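Long-range contacts in D-aminoacyl-tRNA deacylase (Archaeoglobus fulgidus, PDB 1YQE), which probably hydrolyses D-aminoacyl-tRNAs to free tRNA and D-amino acids, using zinc, and so counters the toxicity of D-aminoacyl-tRNAs: residues S113-K118 with T211-H216; W188-G193 with S238-I243; F38-S43 with K67-E72. One frame throughout, in Å; residues are numbered along the deposited sequence.

Contact 1 (S113-K118 with T211-H216); sequences SPQTMK and TFTFGH
The first turn of helix 114-125 sits against strand 212-218, an outermost strand of the four-stranded parallel sheet, and Pro-114, Met-117 and Lys-118 meet Phe-212 to Gly-215. The short helix and strand segments cross at 114°, axes 7.3 Å apart. The hydroxyl of Thr-213 donates to the carbonyl of Pro-114, OG1 to O 2.7 Å. OG1 stands anti to its backbone N (chi1 -176°), which turns it to the helix. Pro-114 O also takes the helical bond from Lys-118 N, and the two donors reach it from opposite faces of the carbonyl plane. The side chains of Lys-118 and Thr-213 run antiparallel, with Lys-118 CB 3.5 Å from Thr-213 OG1. The lysine bends at chi2 (67°), which brings CD near Phe-212 O. NZ donates a hydrogen bond to Phe-212 O at 2.9 Å, from above the carbonyl plane. Pro-114 CG rests on Gly-215 CA at 3.8 Å. Met-117 SD lies 3.7 Å from Phe-214 O, a buried oxygen with no hydrogen-bond partner. Lys-118 NZ also donates to Met-207 O and Thr-210 O, and the lysine makes a cation-pi contact with Trp-188. Three carbonyls thus hold the buried ammonium, which should favour its charged form.

Contact 2 (W188-G193 with S238-I243); sequences WNVAVG and SEAEYI
Val-190 O is gripped by two successive amides of the facing segment. Glu-241 N gives the sounder bond, 3.0 Å from Val-190 O with an N-H...O angle of 152°. Tyr-242 N adds a weak one, 3.4 Å from Val-190 O. Two residues on, Val-192 N donates to Tyr-242 O at 3.1 Å. That oxygen also receives a CA-H...O contact from Ala-191. Ala-191 pairs with Tyr-242 and Val-192 with Ile-243, in parallel; a backbone bond between Val-192 and Ile-244 continues the ladder.

Val-192 and Ile-243 point to one face of the sheet. Ala-191 CB and Tyr-242 CB lie together on the other, 4.0 Å apart. The tyrosine ring turns its edge to Val-190 O, which lies in the ring plane 3.7 Å from CD2. Its ring also meets Phe-212 edge-to-face. Val-190 CG1, anti to its backbone N (chi1 -174°), reaches Ser-238 O at 3.5 Å. Ala-240 CB fits between the two valines, near Val-190 CG1 and Val-192 CG2. Val-192 CG2 also approaches Ser-238 OG, whose polar partner is Ala-234 O.

Before the strand, Glu-239 has positive phi and is the C-prime residue of a Schellman motif that ends helix 228-238. Its carboxylate forms a salt bridge with Lys-111. The chain thus leaves a helix and enters strand 242-245 directly beside strand 189-194, as in the parallel sheet of an alpha/beta fold.

Contact 3 (F38-S43 with K67-E72); sequences FKLYLS and KYIDFE
Phe-38 and Tyr-68 cross at about a right angle, with Phe-38 CD1 4.1 Å from Tyr-68 CE1. The tyrosine atom lies at the edge of the phenylalanine ring, close to its plane. The phenylalanine therefore meets its partner with its rim and not its face. Lys-67 lies over one face of the tyrosine, its CG 4.1 Å above the ring centre. Leu-40 also crosses Tyr-68 at about a right angle, but nearer the backbone. Its CD1 touches Tyr-68 CB at 3.8 Å.

Leu-42 and Ile-69 cross obliquely, and here two methyls meet, Leu-42 CD2 with Ile-69 CG2 at 3.9 Å. With CG1 between the backbone N and the carbonyl carbon (chi1 46°), CG2 falls anti to that carbon and is the branch that meets Leu-42. Leu-40 CD1 lies farther from Ile-69 CG2, at 4.5 Å.

Phe-38, Leu-40 and Leu-42 are alternate residues of strand 38-42, so their side chains leave the same face of the large mixed sheet. The segment 67-72 runs past that face in the connection from helix 61-65 to strand 73-81. The nearest CA atoms, of Leu-40 and Tyr-68, are 9.0 Å apart, and side chains make the contacts across. Helix 61-65 shares this apolar layer, since Leu-65 touches both Phe-38 and Leu-40. Of the two strands flanking 38-42, 31-35 brings Val-35 against Leu-40 and Tyr-68, and 47-51 brings Tyr-47 against Leu-42 and Ile-69.

In the fold
From the N terminus, contact 3 closes first. It folds the connection before strand 73-81 back onto strand 38-42, near one edge of the mixed sheet. The chain then enters helix 114-125, where contact 1 opens. Contact 2 opens at 188-193 before contact 1 closes at 211-216, and closes in turn at 238-243. These two contacts therefore cross. They share the four-stranded parallel sheet, in which strand 189-194 lies between 212-218 and 242-245. Contact 1 sets a helix on this sheet, and contact 2 joins two of its strands. Their centres are 8 Å apart. Contact 3 lies apart, its centre about 24 Å from that of contact 1 and 29 Å from that of contact 2.

Contact 1 (S113-K118 with T211-H216)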
ATOM      1  N   SER A 113      -1.787  -3.484   5.039  1.00 13.87           N
ATOM      2  CA  SER A 113      -1.671  -2.782   6.319  1.00 16.15           C
ATOM      3  C   SER A 113      -2.591  -1.569   6.176  1.00 14.50           C
ATOM      4  O   SER A 113      -2.133  -0.427   6.093  1.00 18.50           O
ATOM      5  CB  SER A 113      -0.225  -2.336   6.555  1.00 15.65           C
ATOM      6  OG  SER A 113      -0.035  -1.899   7.891  1.00 16.98           O
ATOM      7  N   PRO A 114      -3.911  -1.814   6.142  1.00 16.45           N
ATOM      8  CA  PRO A 114      -4.978  -0.814   5.992  1.00 15.14           C
ATOM      9  C   PRO A 114      -4.937   0.408   6.896  1.00 14.27           C
ATOM     10  O   PRO A 114      -5.169   1.527   6.437  1.00 11.98           O
ATOM     11  CB  PRO A 114      -6.253  -1.634   6.193  1.00 15.39           C
ATOM     12  CG  PRO A 114      -5.854  -2.997   5.732  1.00 16.11           C
ATOM     13  CD  PRO A 114      -4.494  -3.151   6.348  1.00 15.02           C
ATOM     14  N   GLN A 115      -4.652   0.201   8.177  1.00 14.57           N
ATOM     15  CA  GLN A 115      -4.612   1.321   9.114  1.00 14.67           C
ATOM     16  C   GLN A 115      -3.475   2.289   8.816  1.00 14.72           C
ATOM     17  O   GLN A 115      -3.694   3.502   8.708  1.00 15.45           O
ATOM     18  CB  GLN A 115      -4.494   0.806  10.553  1.00 13.47           C
ATOM     19  CG  GLN A 115      -5.616  -0.144  10.968  1.00 13.48           C
ATOM     20  CD  GLN A 115      -7.008   0.448  10.784  1.00 11.97           C
ATOM     21  OE1 GLN A 115      -7.245   1.621  11.081  1.00 11.84           O
ATOM     22  NE2 GLN A 115      -7.944  -0.374  10.312  1.00  9.23           N
ATOM     23  N   THR A 116      -2.265   1.757   8.672  1.00 11.99           N
ATOM     24  CA  THR A 116      -1.101   2.583   8.397  1.00 14.43           C
ATOM     25  C   THR A 116      -1.216   3.264   7.039  1.00 14.26           C
ATOM     26  O   THR A 116      -0.851   4.430   6.891  1.00 12.59           O
ATOM     27  CB  THR A 116       0.191   1.758   8.461  1.00 13.89           C
ATOM     28  OG1 THR A 116       0.331   1.219   9.782  1.00 17.36           O
ATOM     29  CG2 THR A 116       1.400   2.627   8.149  1.00 13.45           C
ATOM     30  N   MET A 117      -1.723   2.539   6.050  1.00 12.11           N
ATOM     31  CA  MET A 117      -1.905   3.132   4.734  1.00 11.76           C
ATOM     32  C   MET A 117      -2.794   4.370   4.887  1.00 12.58           C
ATOM     33  O   MET A 117      -2.512   5.419   4.307  1.00 14.17           O
ATOM     34  CB  MET A 117      -2.578   2.140   3.797  1.00 13.58           C
ATOM     35  CG  MET A 117      -1.729   0.932   3.470  1.00 12.33           C
ATOM     36  SD  MET A 117      -2.744  -0.369   2.761  1.00 15.85           S
ATOM     37  CE  MET A 117      -3.143   0.359   1.149  1.00 11.98           C
ATOM     38  N   LYS A 118      -3.860   4.240   5.674  1.00 11.37           N
ATOM     39  CA  LYS A 118      -4.795   5.343   5.897  1.00 12.35           C
ATOM     40  C   LYS A 118      -4.137   6.521   6.604  1.00 12.50           C
ATOM     41  O   LYS A 118      -4.275   7.665   6.181  1.00 10.44           O
ATOM     42  CB  LYS A 118      -5.998   4.869   6.724  1.00 10.58           C
ATOM     43  CG  LYS A 118      -7.050   5.953   7.012  1.00  9.45           C
ATOM     44  CD  LYS A 118      -7.786   6.408   5.738  1.00  6.96           C
ATOM     45  CE  LYS A 118      -8.977   7.311   6.070  1.00 10.98           C
ATOM     46  NZ  LYS A 118      -9.792   7.655   4.861  1.00 11.70           N
ATOM     47  N   THR A 211     -14.007   7.764   6.541  1.00 17.43           N
ATOM     48  CA  THR A 211     -13.454   7.010   7.659  1.00 18.12           C
ATOM     49  C   THR A 211     -13.106   5.596   7.191  1.00 16.75           C
ATOM     50  O   THR A 211     -12.888   4.699   8.000  1.00 15.05           O
ATOM     51  CB  THR A 211     -14.465   6.912   8.816  1.00 18.04           C
ATOM     52  OG1 THR A 211     -15.677   6.315   8.336  1.00 19.28           O
ATOM     53  CG2 THR A 211     -14.781   8.311   9.375  1.00 20.68           C
ATOM     54  N   PHE A 212     -13.059   5.414   5.875  1.00 16.43           N
ATOM     55  CA  PHE A 212     -12.752   4.115   5.293  1.00 17.01           C
ATOM     56  C   PHE A 212     -11.348   4.022   4.728  1.00 15.28           C
ATOM     57  O   PHE A 212     -10.801   4.993   4.198  1.00 13.54           O
ATOM     58  CB  PHE A 212     -13.729   3.786   4.160  1.00 18.65           C
ATOM     59  CG  PHE A 212     -14.846   2.872   4.560  1.00 19.07           C
ATOM     60  CD1 PHE A 212     -16.017   3.378   5.118  1.00 20.11           C
ATOM     61  CD2 PHE A 212     -14.736   1.498   4.355  1.00 20.17           C
ATOM     62  CE1 PHE A 212     -17.068   2.533   5.465  1.00 19.59           C
ATOM     63  CE2 PHE A 212     -15.781   0.639   4.697  1.00 19.71           C
ATOM     64  CZ  PHE A 212     -16.952   1.160   5.253  1.00 21.18           C
ATOM     65  N   THR A 213     -10.770   2.834   4.839  1.00 14.18           N
ATOM     66  CA  THR A 213      -9.455   2.583   4.288  1.00 11.55           C
ATOM     67  C   THR A 213      -9.624   1.293   3.506  1.00 11.42           C
ATOM     68  O   THR A 213     -10.669   0.655   3.586  1.00 10.02           O
ATOM     69  CB  THR A 213      -8.379   2.394   5.374  1.00 10.98           C
ATOM     70  OG1 THR A 213      -7.103   2.257   4.739  1.00 13.34           O
ATOM     71  CG2 THR A 213      -8.651   1.140   6.220  1.00  9.55           C
ATOM     72  N   PHE A 214      -8.601   0.923   2.746  1.00 13.52           N
ATOM     73  CA  PHE A 214      -8.653  -0.284   1.933  1.00 14.17           C
ATOM     74  C   PHE A 214      -7.479  -1.197   2.210  1.00 13.07           C
ATOM     75  O   PHE A 214      -6.433  -0.762   2.686  1.00 11.89           O
ATOM     76  CB  PHE A 214      -8.621   0.081   0.444  1.00 12.84           C
ATOM     77  CG  PHE A 214      -9.853   0.788  -0.040  1.00 14.37           C
ATOM     78  CD1 PHE A 214     -10.943   0.064  -0.508  1.00 13.01           C
ATOM     79  CD2 PHE A 214      -9.937   2.174   0.006  1.00 14.29           C
ATOM     80  CE1 PHE A 214     -12.107   0.709  -0.923  1.00 15.53           C
ATOM     81  CE2 PHE A 214     -11.093   2.833  -0.403  1.00 14.70           C
ATOM     82  CZ  PHE A 214     -12.184   2.101  -0.870  1.00 14.24           C
ATOM     83  N   GLY A 215      -7.686  -2.477   1.924  1.00 12.92           N
ATOM     84  CA  GLY A 215      -6.629  -3.453   2.051  1.00 15.17           C
ATOM     85  C   GLY A 215      -6.239  -3.658   0.596  1.00 16.54           C
ATOM     86  O   GLY A 215      -5.290  -3.052   0.101  1.00 19.08           O
ATOM     87  N   HIS A 216      -7.000  -4.492  -0.103  1.00 15.90           N
ATOM     88  CA  HIS A 216      -6.738  -4.747  -1.513  1.00 14.84           C
ATOM     89  C   HIS A 216      -7.802  -4.060  -2.356  1.00 14.18           C
ATOM     90  O   HIS A 216      -8.876  -3.714  -1.858  1.00 11.57           O
ATOM     91  CB  HIS A 216      -6.717  -6.254  -1.780  1.00 15.40           C
ATOM     92  CG  HIS A 216      -5.416  -6.899  -1.415  1.00 14.65           C
ATOM     93  ND1 HIS A 216      -4.258  -6.685  -2.130  1.00 14.23           N
ATOM     94  CD2 HIS A 216      -5.075  -7.695  -0.374  1.00 16.52           C
ATOM     95  CE1 HIS A 216      -3.259  -7.321  -1.548  1.00 14.58           C
ATOM     96  NE2 HIS A 216      -3.727  -7.940  -0.478  1.00 12.84           N
TER

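Contact 2 (W188-G193 with S238-I243)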
ATOM      1  N   TRP A 188      -9.995   2.456  11.650  1.00 15.71           N
ATOM      2  CA  TRP A 188     -10.659   2.923  10.445  1.00 14.05           C
ATOM      3  C   TRP A 188     -11.419   1.720   9.886  1.00 14.34           C
ATOM      4  O   TRP A 188     -10.985   0.580  10.057  1.00 13.24           O
ATOM      5  CB  TRP A 188      -9.634   3.395   9.407  1.00 13.34           C
ATOM      6  CG  TRP A 188      -8.805   4.560   9.845  1.00 14.65           C
ATOM      7  CD1 TRP A 188      -7.494   4.544  10.221  1.00 11.57           C
ATOM      8  CD2 TRP A 188      -9.236   5.919   9.939  1.00 13.77           C
ATOM      9  NE1 TRP A 188      -7.078   5.810  10.539  1.00 12.62           N
ATOM     10  CE2 TRP A 188      -8.129   6.677  10.373  1.00 13.30           C
ATOM     11  CE3 TRP A 188     -10.454   6.572   9.698  1.00 15.06           C
ATOM     12  CZ2 TRP A 188      -8.197   8.060  10.569  1.00 13.41           C
ATOM     13  CZ3 TRP A 188     -10.525   7.949   9.896  1.00 15.60           C
ATOM     14  CH2 TRP A 188      -9.401   8.677  10.328  1.00 16.24           C
ATOM     15  N   ASN A 189     -12.551   1.976   9.236  1.00 13.92           N
ATOM     16  CA  ASN A 189     -13.347   0.914   8.624  1.00 14.93           C
ATOM     17  C   ASN A 189     -12.513   0.375   7.461  1.00 14.83           C
ATOM     18  O   ASN A 189     -11.973   1.152   6.670  1.00 13.98           O
ATOM     19  CB  ASN A 189     -14.674   1.486   8.123  1.00 17.06           C
ATOM     20  CG  ASN A 189     -15.538   2.015   9.255  1.00 21.97           C
ATOM     21  OD1 ASN A 189     -15.896   1.273  10.168  1.00 21.91           O
ATOM     22  ND2 ASN A 189     -15.869   3.302   9.205  1.00 20.45           N
ATOM     23  N   VAL A 190     -12.405  -0.947   7.362  1.00 14.26           N
ATOM     24  CA  VAL A 190     -11.590  -1.572   6.325  1.00 12.75           C
ATOM     25  C   VAL A 190     -12.407  -2.260   5.238  1.00 13.32           C
ATOM     26  O   VAL A 190     -13.318  -3.035   5.521  1.00 11.98           O
ATOM     27  CB  VAL A 190     -10.627  -2.622   6.931  1.00 13.54           C
ATOM     28  CG1 VAL A 190      -9.684  -3.154   5.853  1.00 12.86           C
ATOM     29  CG2 VAL A 190      -9.839  -2.013   8.081  1.00 10.87           C
ATOM     30  N   ALA A 191     -12.064  -1.984   3.987  1.00 11.65           N
ATOM     31  CA  ALA A 191     -12.774  -2.602   2.882  1.00 10.45           C
ATOM     32  C   ALA A 191     -11.835  -3.109   1.803  1.00 10.36           C
ATOM     33  O   ALA A 191     -10.675  -2.720   1.730  1.00 10.13           O
ATOM     34  CB  ALA A 191     -13.740  -1.601   2.265  1.00 11.93           C
ATOM     35  N   VAL A 192     -12.350  -4.023   0.988  1.00 11.47           N
ATOM     36  CA  VAL A 192     -11.621  -4.513  -0.159  1.00 11.27           C
ATOM     37  C   VAL A 192     -12.426  -3.814  -1.250  1.00 10.84           C
ATOM     38  O   VAL A 192     -13.650  -3.786  -1.186  1.00 12.64           O
ATOM     39  CB  VAL A 192     -11.743  -6.040  -0.332  1.00 10.64           C
ATOM     40  CG1 VAL A 192     -11.374  -6.419  -1.759  1.00 11.19           C
ATOM     41  CG2 VAL A 192     -10.807  -6.751   0.636  1.00 11.28           C
ATOM     42  N   GLY A 193     -11.756  -3.231  -2.233  1.00 12.60           N
ATOM     43  CA  GLY A 193     -12.491  -2.540  -3.279  1.00 10.93           C
ATOM     44  C   GLY A 193     -12.507  -3.328  -4.567  1.00 12.18           C
ATOM     45  O   GLY A 193     -11.538  -4.011  -4.893  1.00 12.56           O
ATOM     46  N   SER A 238      -7.196  -8.891   4.352  1.00 18.30           N
ATOM     47  CA  SER A 238      -7.262  -7.463   4.645  1.00 17.11           C
ATOM     48  C   SER A 238      -7.909  -7.172   5.994  1.00 16.77           C
ATOM     49  O   SER A 238      -7.816  -6.055   6.496  1.00 18.43           O
ATOM     50  CB  SER A 238      -8.060  -6.739   3.556  1.00 18.65           C
ATOM     51  OG  SER A 238      -7.480  -6.925   2.274  1.00 17.30           O
ATOM     52  N   GLU A 239      -8.557  -8.177   6.575  1.00 19.01           N
ATOM     53  CA  GLU A 239      -9.268  -8.026   7.846  1.00 19.30           C
ATOM     54  C   GLU A 239     -10.394  -7.017   7.622  1.00 19.48           C
ATOM     55  O   GLU A 239     -10.769  -6.249   8.511  1.00 16.27           O
ATOM     56  CB  GLU A 239      -8.305  -7.573   8.961  1.00 19.51           C
ATOM     57  CG  GLU A 239      -7.186  -8.596   9.202  1.00 23.45           C
ATOM     58  CD  GLU A 239      -6.309  -8.306  10.415  1.00 25.79           C
ATOM     59  OE1 GLU A 239      -5.197  -8.875  10.476  1.00 25.63           O
ATOM     60  OE2 GLU A 239      -6.722  -7.533  11.308  1.00 24.47           O
ATOM     61  N   ALA A 240     -10.944  -7.053   6.412  1.00 17.90           N
ATOM     62  CA  ALA A 240     -12.021  -6.162   6.009  1.00 18.23           C
ATOM     63  C   ALA A 240     -13.386  -6.608   6.501  1.00 18.48           C
ATOM     64  O   ALA A 240     -13.656  -7.804   6.633  1.00 19.07           O
ATOM     65  CB  ALA A 240     -12.051  -6.045   4.493  1.00 14.12           C
ATOM     66  N   GLU A 241     -14.245  -5.632   6.770  1.00 17.41           N
ATOM     67  CA  GLU A 241     -15.606  -5.917   7.202  1.00 20.43           C
ATOM     68  C   GLU A 241     -16.555  -5.484   6.092  1.00 17.48           C
ATOM     69  O   GLU A 241     -17.772  -5.573   6.237  1.00 18.95           O
ATOM     70  CB  GLU A 241     -15.945  -5.150   8.486  1.00 22.93           C
ATOM     71  CG  GLU A 241     -15.268  -5.679   9.742  1.00 29.70           C
ATOM     72  CD  GLU A 241     -15.536  -7.161   9.975  1.00 35.11           C
ATOM     73  OE1 GLU A 241     -16.685  -7.610   9.764  1.00 36.34           O
ATOM     74  OE2 GLU A 241     -14.595  -7.879  10.382  1.00 40.43           O
ATOM     75  N   TYR A 242     -15.990  -5.033   4.975  1.00 17.34           N
ATOM     76  CA  TYR A 242     -16.801  -4.550   3.858  1.00 16.27           C
ATOM     77  C   TYR A 242     -16.141  -4.747   2.503  1.00 13.23           C
ATOM     78  O   TYR A 242     -14.929  -4.913   2.405  1.00 13.18           O
ATOM     79  CB  TYR A 242     -17.026  -3.039   3.976  1.00 17.24           C
ATOM     80  CG  TYR A 242     -17.644  -2.546   5.252  1.00 18.38           C
ATOM     81  CD1 TYR A 242     -19.031  -2.483   5.399  1.00 19.28           C
ATOM     82  CD2 TYR A 242     -16.847  -2.119   6.312  1.00 18.94           C
ATOM     83  CE1 TYR A 242     -19.606  -2.000   6.567  1.00 19.96           C
ATOM     84  CE2 TYR A 242     -17.415  -1.637   7.489  1.00 17.88           C
ATOM     85  CZ  TYR A 242     -18.792  -1.580   7.607  1.00 19.43           C
ATOM     86  OH  TYR A 242     -19.359  -1.087   8.758  1.00 21.25           O
ATOM     87  N   ILE A 243     -16.968  -4.714   1.463  1.00 13.93           N
ATOM     88  CA  ILE A 243     -16.491  -4.762   0.089  1.00 12.77           C
ATOM     89  C   ILE A 243     -17.158  -3.528  -0.507  1.00 14.50           C
ATOM     90  O   ILE A 243     -18.374  -3.379  -0.417  1.00 16.96           O
ATOM     91  CB  ILE A 243     -16.987  -5.986  -0.712  1.00 13.71           C
ATOM     92  CG1 ILE A 243     -16.411  -7.276  -0.136  1.00 12.12           C
ATOM     93  CG2 ILE A 243     -16.539  -5.854  -2.178  1.00 12.65           C
ATOM     94  CD1 ILE A 243     -16.908  -8.533  -0.822  1.00 15.35           C
TER

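Contact 3 (F38-S43 with K67-E72)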
ATOM      1  N   PHE A  38      21.516  -7.704   3.881  1.00 35.61           N
ATOM      2  CA  PHE A  38      20.952  -6.377   4.116  1.00 34.82           C
ATOM      3  C   PHE A  38      21.804  -5.374   4.880  1.00 33.40           C
ATOM      4  O   PHE A  38      22.803  -5.712   5.519  1.00 31.25           O
ATOM      5  CB  PHE A  38      19.614  -6.491   4.859  1.00 35.19           C
ATOM      6  CG  PHE A  38      18.696  -7.543   4.313  1.00 36.14           C
ATOM      7  CD1 PHE A  38      18.691  -8.826   4.853  1.00 36.30           C
ATOM      8  CD2 PHE A  38      17.831  -7.253   3.262  1.00 35.71           C
ATOM      9  CE1 PHE A  38      17.833  -9.807   4.357  1.00 36.21           C
ATOM     10  CE2 PHE A  38      16.971  -8.227   2.758  1.00 35.86           C
ATOM     11  CZ  PHE A  38      16.972  -9.506   3.308  1.00 35.35           C
ATOM     12  N   LYS A  39      21.369  -4.121   4.800  1.00 32.48           N
ATOM     13  CA  LYS A  39      21.988  -3.010   5.501  1.00 30.12           C
ATOM     14  C   LYS A  39      20.850  -2.531   6.396  1.00 29.26           C
ATOM     15  O   LYS A  39      19.859  -1.989   5.911  1.00 29.42           O
ATOM     16  CB  LYS A  39      22.396  -1.902   4.527  1.00 30.44           C
ATOM     17  CG  LYS A  39      23.464  -2.310   3.523  1.00 35.15           C
ATOM     18  CD  LYS A  39      23.761  -1.197   2.525  1.00 36.55           C
ATOM     19  CE  LYS A  39      24.363   0.021   3.203  1.00 38.65           C
ATOM     20  NZ  LYS A  39      25.649  -0.313   3.875  1.00 40.99           N
ATOM     21  N   LEU A  40      20.980  -2.758   7.695  1.00 27.38           N
ATOM     22  CA  LEU A  40      19.938  -2.363   8.631  1.00 27.44           C
ATOM     23  C   LEU A  40      20.299  -1.093   9.384  1.00 28.52           C
ATOM     24  O   LEU A  40      21.453  -0.890   9.756  1.00 29.56           O
ATOM     25  CB  LEU A  40      19.686  -3.483   9.642  1.00 25.74           C
ATOM     26  CG  LEU A  40      19.432  -4.893   9.111  1.00 27.91           C
ATOM     27  CD1 LEU A  40      19.271  -5.842  10.293  1.00 27.96           C
ATOM     28  CD2 LEU A  40      18.190  -4.914   8.227  1.00 27.10           C
ATOM     29  N   TYR A  41      19.305  -0.238   9.598  1.00 28.56           N
ATOM     30  CA  TYR A  41      19.498   1.000  10.336  1.00 28.92           C
ATOM     31  C   TYR A  41      18.541   0.911  11.512  1.00 29.59           C
ATOM     32  O   TYR A  41      17.326   0.832  11.326  1.00 28.89           O
ATOM     33  CB  TYR A  41      19.172   2.214   9.463  1.00 29.63           C
ATOM     34  CG  TYR A  41      19.993   2.291   8.194  1.00 31.24           C
ATOM     35  CD1 TYR A  41      19.655   1.528   7.075  1.00 32.66           C
ATOM     36  CD2 TYR A  41      21.123   3.103   8.117  1.00 30.93           C
ATOM     37  CE1 TYR A  41      20.423   1.570   5.912  1.00 32.58           C
ATOM     38  CE2 TYR A  41      21.900   3.153   6.958  1.00 31.24           C
ATOM     39  CZ  TYR A  41      21.543   2.384   5.861  1.00 33.19           C
ATOM     40  OH  TYR A  41      22.302   2.422   4.710  1.00 34.27           O
ATOM     41  N   LEU A  42      19.092   0.918  12.722  1.00 28.87           N
ATOM     42  CA  LEU A  42      18.283   0.788  13.923  1.00 30.26           C
ATOM     43  C   LEU A  42      18.194   2.040  14.783  1.00 31.54           C
ATOM     44  O   LEU A  42      19.130   2.836  14.857  1.00 31.44           O
ATOM     45  CB  LEU A  42      18.825  -0.355  14.778  1.00 30.44           C
ATOM     46  CG  LEU A  42      19.100  -1.669  14.046  1.00 31.41           C
ATOM     47  CD1 LEU A  42      19.888  -2.605  14.951  1.00 32.43           C
ATOM     48  CD2 LEU A  42      17.788  -2.293  13.616  1.00 31.18           C
ATOM     49  N   SER A  43      17.050   2.185  15.441  1.00 31.98           N
ATOM     50  CA  SER A  43      16.780   3.298  16.338  1.00 33.00           C
ATOM     51  C   SER A  43      15.668   2.815  17.258  1.00 33.62           C
ATOM     52  O   SER A  43      15.141   1.718  17.068  1.00 34.35           O
ATOM     53  CB  SER A  43      16.320   4.532  15.556  1.00 32.89           C
ATOM     54  OG  SER A  43      15.037   4.337  14.991  1.00 33.98           O
ATOM     55  N   LYS A  67      14.800 -12.497  10.643  1.00 22.41           N
ATOM     56  CA  LYS A  67      15.830 -13.289  11.293  1.00 23.48           C
ATOM     57  C   LYS A  67      16.712 -12.373  12.138  1.00 23.15           C
ATOM     58  O   LYS A  67      17.276 -12.795  13.146  1.00 22.15           O
ATOM     59  CB  LYS A  67      16.685 -14.000  10.240  1.00 25.35           C
ATOM     60  CG  LYS A  67      17.892 -14.742  10.796  1.00 26.88           C
ATOM     61  CD  LYS A  67      18.722 -15.344   9.670  1.00 29.96           C
ATOM     62  CE  LYS A  67      20.057 -15.877  10.171  1.00 30.74           C
ATOM     63  NZ  LYS A  67      20.901 -16.381   9.039  1.00 31.44           N
ATOM     64  N   TYR A  68      16.809 -11.111  11.732  1.00 22.71           N
ATOM     65  CA  TYR A  68      17.657 -10.156  12.428  1.00 25.07           C
ATOM     66  C   TYR A  68      16.934  -9.134  13.303  1.00 24.74           C
ATOM     67  O   TYR A  68      17.537  -8.568  14.221  1.00 23.85           O
ATOM     68  CB  TYR A  68      18.536  -9.428  11.412  1.00 24.93           C
ATOM     69  CG  TYR A  68      19.151 -10.355  10.389  1.00 27.01           C
ATOM     70  CD1 TYR A  68      18.637 -10.436   9.093  1.00 27.07           C
ATOM     71  CD2 TYR A  68      20.246 -11.152  10.716  1.00 28.84           C
ATOM     72  CE1 TYR A  68      19.206 -11.289   8.145  1.00 28.90           C
ATOM     73  CE2 TYR A  68      20.819 -12.009   9.778  1.00 29.42           C
ATOM     74  CZ  TYR A  68      20.297 -12.071   8.495  1.00 29.70           C
ATOM     75  OH  TYR A  68      20.873 -12.907   7.563  1.00 29.65           O
ATOM     76  N   ILE A  69      15.657  -8.890  13.018  1.00 23.34           N
ATOM     77  CA  ILE A  69      14.873  -7.935  13.802  1.00 22.84           C
ATOM     78  C   ILE A  69      13.392  -8.263  13.835  1.00 21.47           C
ATOM     79  O   ILE A  69      12.871  -8.935  12.950  1.00 20.43           O
ATOM     80  CB  ILE A  69      15.002  -6.491  13.257  1.00 22.99           C
ATOM     81  CG1 ILE A  69      14.836  -6.491  11.734  1.00 19.21           C
ATOM     82  CG2 ILE A  69      16.326  -5.888  13.688  1.00 25.14           C
ATOM     83  CD1 ILE A  69      14.671  -5.098  11.136  1.00 20.11           C
ATOM     84  N   ASP A  70      12.721  -7.774  14.872  1.00 21.71           N
ATOM     85  CA  ASP A  70      11.286  -7.972  15.036  1.00 21.04           C
ATOM     86  C   ASP A  70      10.570  -6.715  14.564  1.00 21.35           C
ATOM     87  O   ASP A  70      10.949  -5.598  14.929  1.00 20.14           O
ATOM     88  CB  ASP A  70      10.935  -8.199  16.503  1.00 20.56           C
ATOM     89  CG  ASP A  70      11.254  -9.594  16.974  1.00 22.36           C
ATOM     90  OD1 ASP A  70      11.937 -10.346  16.246  1.00 20.25           O
ATOM     91  OD2 ASP A  70      10.815  -9.930  18.091  1.00 24.28           O
ATOM     92  N   PHE A  71       9.537  -6.898  13.752  1.00 20.07           N
ATOM     93  CA  PHE A  71       8.757  -5.776  13.246  1.00 19.61           C
ATOM     94  C   PHE A  71       7.337  -6.249  12.949  1.00 19.98           C
ATOM     95  O   PHE A  71       7.132  -7.381  12.518  1.00 20.13           O
ATOM     96  CB  PHE A  71       9.433  -5.182  12.001  1.00 18.79           C
ATOM     97  CG  PHE A  71       9.782  -6.197  10.951  1.00 18.01           C
ATOM     98  CD1 PHE A  71       8.869  -6.522   9.948  1.00 18.10           C
ATOM     99  CD2 PHE A  71      11.019  -6.833  10.969  1.00 16.93           C
ATOM    100  CE1 PHE A  71       9.187  -7.466   8.973  1.00 17.20           C
ATOM    101  CE2 PHE A  71      11.349  -7.781   9.999  1.00 19.24           C
ATOM    102  CZ  PHE A  71      10.426  -8.095   8.997  1.00 16.77           C
ATOM    103  N   GLU A  72       6.360  -5.382  13.209  1.00 20.11           N
ATOM    104  CA  GLU A  72       4.954  -5.721  13.006  1.00 19.84           C
ATOM    105  C   GLU A  72       4.438  -5.461  11.600  1.00 17.90           C
ATOM    106  O   GLU A  72       3.384  -5.973  11.223  1.00 17.63           O
ATOM    107  CB  GLU A  72       4.082  -4.965  14.011  1.00 20.24           C
ATOM    108  CG  GLU A  72       4.351  -3.474  14.058  1.00 22.02           C
ATOM    109  CD  GLU A  72       3.476  -2.749  15.066  1.00 22.96           C
ATOM    110  OE1 GLU A  72       2.970  -3.401  16.005  1.00 23.21           O
ATOM    111  OE2 GLU A  72       3.306  -1.520  14.922  1.00 24.01           O
TER